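Local coordinates for 3-carboxy-cis,cis-muconate cycloisomerase (Pseudomonas putida, PDB 1RE5), which is an enzyme of the fumarase/aspartase superfamily, a mainly helical protein that assembles as four copies of the same chain, at residues W226-R230 with Q311-S316; M355-L359 with L425-H429. Residue numbers count along the deposited sequence, not the author numbering.

Contact 1 of 2, residues W226-R230 with Q311-S316; sequences WHTQR and QEHERS
This buried contact between two irregular loops buries 330 Å², both sides summed. Segment 226-230 leads into helix 231-257, with R230 at the N-cap. Segment 311-316 links helix 286-307 to helix 319-347. W226 to Q229 forms a type I turn, and E312 to R315 forms a type II' turn. H313 takes the positive phi (phi 47°, psi -132°). The closest CA pair is T228 with Q311, at 5.4 Å.

T228 is the centre of the contact. The p rotamer of T228 brings its OG1 2.6 Å from H313 O, to which it donates a hydrogen bond. T228 CG2 sits 3.4 Å from R315 N. One water accepts from S316 N (3.0 Å) and donates to H227 O (2.9 Å) and Q311 OE1 (3.0 Å). Q311 NE2 donates to A308 O. R315 NH1 lies over one face of the H227 ring, 3.6 Å from H227 CG. R230 CD is 3.3 Å from Q311 OE1, while the R230 guanidinium forms salt bridges with D111 and E323. E314 pairs with K165 of the second subunit. The whole is a type I turn packed against a type II' turn, in loops between helices of the superfamily's helical fold, at a subunit interface.

Contact 2 of 2, residues M355-L359 with L425-H429; sequences MRRNL and LDPAH
R356, P427 and L359 bury the most surface here, in a contact of 183 Å², both sides summed. R356 and L359 are on helix 352-359. P427 belongs to the loop between helix 418-424 and helix 434-449. In the helical segment, L359 N donates to M355 O at 3.1 Å. In the loop, L425 leaves helical geometry after helix 418-424. D426 is extended (phi -103°, psi 122°). P427 and A428 then make a short 3-10 turn, closed by H429 N donating to D426 O at 3.1 Å. The closest CA pair is L359 with P427, at 7.7 Å.

R356 reaches across to the loop. Its CA-to-CB bond points sideways. The chi1 and chi2 angles, -89° and -79°, bend the side chain, and chi3 and chi4 near 180° extend its end. R356 NH1 is 2.8 Å from D426 OD1, a salt bridge whose N-H...O angle is 173°. D426 is in the t rotamer, and its OD1 lies at the edge of the guanidinium, near its plane. The same guanidinium also touches the turn, with R356 NH1 3.5 Å from P427 CD and R356 NH2 3.6 Å from A428 CB.

Beside this salt bridge, L359 CD1 packs on P427 CB at 3.6 Å. L359 also touches V149 of strand 147-152, and P427 touches L367. Helix and loop are thus joined by one salt bridge on the more exposed side and one apolar pair inside. This is plain tertiary packing of a short helix against a 3-10 turn of the C-terminal helical region of this superfamily fold.

The two contacts lie on opposite sides of the chain's centre. Their centres are 59 Å apart, and their nearest atoms are about 42 Å apart, so they do not touch. They follow each other along the chain: contact 1 closes before contact 2 opens. Helix 319-347, which starts just after segment 311-316, runs between them and is followed by helix 352-359 of contact 2. Their surroundings differ. Contact 1 is buried and meets the second subunit, whereas no other chain of the assembly touches contact 2. The side chain of Q311 is about 12 Å from a bound DTT. DTT molecules are seen beside T296, R297, P299 and G300, and beside S303, T304 and A307.

Contact 1 of 2, residues W226-R230 with Q311-S316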
loop_
_atom_site.group_PDB
_atom_site.type_symbol
_atom_site.label_atom_id
_atom_site.label_comp_id
_atom_site.label_asym_id
_atom_site.label_seq_id
_atom_site.Cartn_x
_atom_site.Cartn_y
_atom_site.Cartn_z
ATOM N N TRP D 226 26.503 -1.857 -2.852
ATOM C CA TRP D 226 25.201 -1.927 -2.182
ATOM C C TRP D 226 24.184 -2.858 -2.862
ATOM O O TRP D 226 23.025 -2.493 -3.035
ATOM C CB TRP D 226 24.606 -0.519 -2.051
ATOM C CG TRP D 226 24.765 0.307 -3.298
ATOM C CD1 TRP D 226 25.908 0.911 -3.739
ATOM C CD2 TRP D 226 23.771 0.551 -4.303
ATOM N NE1 TRP D 226 25.690 1.513 -4.955
ATOM C CE2 TRP D 226 24.388 1.308 -5.326
ATOM C CE3 TRP D 226 22.417 0.200 -4.441
ATOM C CZ2 TRP D 226 23.701 1.719 -6.473
ATOM C CZ3 TRP D 226 21.731 0.610 -5.587
ATOM C CH2 TRP D 226 22.379 1.363 -6.587
ATOM N N HIS D 227 24.615 -4.067 -3.220
ATOM C CA HIS D 227 23.729 -5.026 -3.877
ATOM C C HIS D 227 22.427 -5.293 -3.114
ATOM O O HIS D 227 21.374 -5.476 -3.737
ATOM C CB HIS D 227 24.446 -6.363 -4.112
ATOM C CG HIS D 227 25.629 -6.265 -5.022
ATOM N ND1 HIS D 227 25.589 -5.589 -6.223
ATOM C CD2 HIS D 227 26.889 -6.743 -4.902
ATOM C CE1 HIS D 227 26.775 -5.650 -6.801
ATOM N NE2 HIS D 227 27.583 -6.344 -6.020
ATOM N N THR D 228 22.489 -5.331 -1.782
ATOM C CA THR D 228 21.290 -5.591 -0.993
ATOM C C THR D 228 20.958 -4.506 0.050
ATOM O O THR D 228 20.228 -4.754 1.026
ATOM C CB THR D 228 21.350 -6.989 -0.314
ATOM O OG1 THR D 228 22.444 -7.055 0.606
ATOM C CG2 THR D 228 21.532 -8.067 -1.358
ATOM N N GLN D 229 21.511 -3.310 -0.161
ATOM C CA GLN D 229 21.231 -2.149 0.685
ATOM C C GLN D 229 20.611 -1.172 -0.328
ATOM O O GLN D 229 21.329 -0.409 -0.992
ATOM C CB GLN D 229 22.523 -1.571 1.265
ATOM C CG GLN D 229 23.225 -2.448 2.317
ATOM C CD GLN D 229 22.391 -2.696 3.569
ATOM O OE1 GLN D 229 21.437 -1.967 3.850
ATOM N NE2 GLN D 229 22.760 -3.722 4.334
ATOM N N ARG D 230 19.282 -1.196 -0.443
ATOM C CA ARG D 230 18.588 -0.380 -1.437
ATOM C C ARG D 230 17.989 0.971 -1.002
ATOM O O ARG D 230 17.211 1.577 -1.758
ATOM C CB ARG D 230 17.487 -1.234 -2.069
ATOM C CG ARG D 230 17.809 -2.717 -2.110
ATOM C CD ARG D 230 18.929 -2.987 -3.071
ATOM N NE ARG D 230 18.478 -2.887 -4.455
ATOM C CZ ARG D 230 19.301 -2.773 -5.495
ATOM N NH1 ARG D 230 20.616 -2.738 -5.304
ATOM N NH2 ARG D 230 18.815 -2.704 -6.726
ATOM N N GLN D 311 16.287 -7.383 1.603
ATOM C CA GLN D 311 16.897 -8.321 0.660
ATOM C C GLN D 311 18.003 -9.126 1.336
ATOM O O GLN D 311 18.929 -8.563 1.927
ATOM C CB GLN D 311 17.429 -7.557 -0.555
ATOM C CG GLN D 311 16.408 -6.580 -1.125
ATOM C CD GLN D 311 16.724 -6.128 -2.541
ATOM O OE1 GLN D 311 17.880 -6.146 -2.968
ATOM N NE2 GLN D 311 15.696 -5.701 -3.271
ATOM N N GLU D 312 17.900 -10.449 1.232
ATOM C CA GLU D 312 18.841 -11.348 1.895
ATOM C C GLU D 312 20.263 -11.444 1.380
ATOM O O GLU D 312 20.514 -11.496 0.167
ATOM C CB GLU D 312 18.253 -12.764 1.966
ATOM C CG GLU D 312 16.893 -12.888 1.309
ATOM C CD GLU D 312 16.990 -13.126 -0.174
ATOM O OE1 GLU D 312 15.943 -13.075 -0.859
ATOM O OE2 GLU D 312 18.113 -13.382 -0.643
ATOM N N HIS D 313 21.185 -11.463 2.337
ATOM C CA HIS D 313 22.598 -11.622 2.069
ATOM C C HIS D 313 23.211 -10.767 0.963
ATOM O O HIS D 313 22.998 -9.550 0.911
ATOM C CB HIS D 313 22.860 -13.096 1.795
ATOM C CG HIS D 313 22.572 -13.979 2.967
ATOM N ND1 HIS D 313 23.052 -13.711 4.233
ATOM C CD2 HIS D 313 21.898 -15.148 3.059
ATOM C CE1 HIS D 313 22.692 -14.683 5.053
ATOM N NE2 HIS D 313 21.991 -15.569 4.365
ATOM N N GLU D 314 23.972 -11.411 0.078
ATOM C CA GLU D 314 24.669 -10.709 -0.997
ATOM C C GLU D 314 23.868 -10.389 -2.256
ATOM O O GLU D 314 24.282 -9.557 -3.052
ATOM C CB GLU D 314 25.933 -11.483 -1.369
ATOM C CG GLU D 314 26.995 -11.459 -0.285
ATOM C CD GLU D 314 26.484 -12.008 1.031
ATOM O OE1 GLU D 314 26.044 -13.188 1.056
ATOM O OE2 GLU D 314 26.525 -11.260 2.036
ATOM N N ARG D 315 22.738 -11.061 -2.442
ATOM C CA ARG D 315 21.885 -10.811 -3.589
ATOM C C ARG D 315 20.602 -11.550 -3.297
ATOM O O ARG D 315 20.626 -12.737 -2.964
ATOM C CB ARG D 315 22.514 -11.334 -4.869
ATOM C CG ARG D 315 21.970 -10.642 -6.104
ATOM C CD ARG D 315 22.595 -11.182 -7.365
ATOM N NE ARG D 315 24.035 -11.400 -7.210
ATOM C CZ ARG D 315 24.915 -10.439 -6.966
ATOM N NH1 ARG D 315 24.516 -9.183 -6.851
ATOM N NH2 ARG D 315 26.194 -10.738 -6.824
ATOM N N SER D 316 19.484 -10.843 -3.412
ATOM C CA SER D 316 18.178 -11.410 -3.112
ATOM C C SER D 316 17.371 -11.697 -4.371
ATOM O O SER D 316 17.449 -10.941 -5.337
ATOM C CB SER D 316 17.438 -10.431 -2.199
ATOM O OG SER D 316 16.059 -10.714 -2.129
HETATM O O HOH W 1 19.969 -7.944 -4.111
#

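Contact 2 of 2, residues M355-L359 with L425-H429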
loop_
_atom_site.group_PDB
_atom_site.type_symbol
_atom_site.label_atom_id
_atom_site.label_comp_id
_atom_site.label_asym_id
_atom_site.label_seq_id
_atom_site.Cartn_x
_atom_site.Cartn_y
_atom_site.Cartn_z
ATOM N N MET D 355 -15.904 34.677 -7.823
ATOM C CA MET D 355 -15.346 34.454 -6.496
ATOM C C MET D 355 -15.978 35.447 -5.513
ATOM O O MET D 355 -16.259 35.103 -4.368
ATOM C CB MET D 355 -13.834 34.653 -6.494
ATOM C CG MET D 355 -13.065 33.790 -7.450
ATOM S SD MET D 355 -11.312 34.070 -7.165
ATOM C CE MET D 355 -10.568 32.671 -7.999
ATOM N N ARG D 356 -16.186 36.684 -5.963
ATOM C CA ARG D 356 -16.811 37.718 -5.136
ATOM C C ARG D 356 -18.230 37.301 -4.802
ATOM O O ARG D 356 -18.663 37.372 -3.652
ATOM C CB ARG D 356 -16.868 39.052 -5.886
ATOM C CG ARG D 356 -15.654 39.953 -5.722
ATOM C CD ARG D 356 -15.685 40.708 -4.392
ATOM N NE ARG D 356 -14.525 41.598 -4.230
ATOM C CZ ARG D 356 -14.330 42.405 -3.182
ATOM N NH1 ARG D 356 -15.221 42.446 -2.190
ATOM N NH2 ARG D 356 -13.236 43.161 -3.114
ATOM N N ARG D 357 -18.946 36.873 -5.835
ATOM C CA ARG D 357 -20.334 36.455 -5.711
ATOM C C ARG D 357 -20.461 35.288 -4.735
ATOM O O ARG D 357 -21.333 35.294 -3.863
ATOM C CB ARG D 357 -20.857 36.062 -7.086
ATOM C CG ARG D 357 -22.284 36.469 -7.372
ATOM C CD ARG D 357 -22.638 36.135 -8.821
ATOM N NE ARG D 357 -21.668 36.731 -9.744
ATOM C CZ ARG D 357 -21.184 36.127 -10.831
ATOM N NH1 ARG D 357 -21.583 34.893 -11.149
ATOM N NH2 ARG D 357 -20.279 36.748 -11.588
ATOM N N ASN D 358 -19.584 34.295 -4.873
ATOM C CA ASN D 358 -19.618 33.141 -3.989
ATOM C C ASN D 358 -19.337 33.542 -2.549
ATOM O O ASN D 358 -19.854 32.929 -1.616
ATOM C CB ASN D 358 -18.593 32.095 -4.430
ATOM C CG ASN D 358 -18.936 31.456 -5.758
ATOM O OD1 ASN D 358 -20.073 31.523 -6.228
ATOM N ND2 ASN D 358 -17.954 30.812 -6.365
ATOM N N LEU D 359 -18.517 34.574 -2.377
ATOM C CA LEU D 359 -18.152 35.048 -1.050
ATOM C C LEU D 359 -19.319 35.384 -0.154
ATOM O O LEU D 359 -19.284 35.043 1.023
ATOM C CB LEU D 359 -17.213 36.245 -1.142
ATOM C CG LEU D 359 -15.777 35.898 -0.764
ATOM C CD1 LEU D 359 -14.829 36.961 -1.276
ATOM C CD2 LEU D 359 -15.686 35.742 0.725
ATOM N N LEU D 425 -17.791 44.627 6.345
ATOM C CA LEU D 425 -18.413 43.524 5.635
ATOM C C LEU D 425 -17.827 43.319 4.252
ATOM O O LEU D 425 -18.426 42.641 3.419
ATOM C CB LEU D 425 -19.923 43.733 5.536
ATOM C CG LEU D 425 -20.727 43.260 6.746
ATOM C CD1 LEU D 425 -20.557 41.769 6.894
ATOM C CD2 LEU D 425 -20.269 43.964 8.005
ATOM N N ASP D 426 -16.663 43.916 4.007
ATOM C CA ASP D 426 -15.985 43.757 2.727
ATOM C C ASP D 426 -14.849 42.762 2.933
ATOM O O ASP D 426 -13.971 42.975 3.773
ATOM C CB ASP D 426 -15.438 45.092 2.214
ATOM C CG ASP D 426 -14.621 44.932 0.946
ATOM O OD1 ASP D 426 -14.969 44.066 0.122
ATOM O OD2 ASP D 426 -13.635 45.669 0.760
ATOM N N PRO D 427 -14.863 41.654 2.173
ATOM C CA PRO D 427 -13.859 40.590 2.240
ATOM C C PRO D 427 -12.448 41.106 2.043
ATOM O O PRO D 427 -11.531 40.693 2.745
ATOM C CB PRO D 427 -14.267 39.653 1.110
ATOM C CG PRO D 427 -15.719 39.890 0.972
ATOM C CD PRO D 427 -15.839 41.370 1.108
ATOM N N ALA D 428 -12.284 42.008 1.082
ATOM C CA ALA D 428 -10.979 42.572 0.774
ATOM C C ALA D 428 -10.247 43.125 2.005
ATOM O O ALA D 428 -9.020 43.254 2.009
ATOM C CB ALA D 428 -11.137 43.658 -0.264
ATOM N N HIS D 429 -11.002 43.434 3.053
ATOM C CA HIS D 429 -10.431 43.995 4.271
ATOM C C HIS D 429 -10.199 42.985 5.390
ATOM O O HIS D 429 -9.913 43.358 6.527
ATOM C CB HIS D 429 -11.330 45.130 4.771
ATOM C CG HIS D 429 -11.308 46.342 3.892
ATOM N ND1 HIS D 429 -10.215 47.178 3.807
ATOM C CD2 HIS D 429 -12.217 46.822 3.009
ATOM C CE1 HIS D 429 -10.449 48.116 2.905
ATOM N NE2 HIS D 429 -11.656 47.922 2.404
#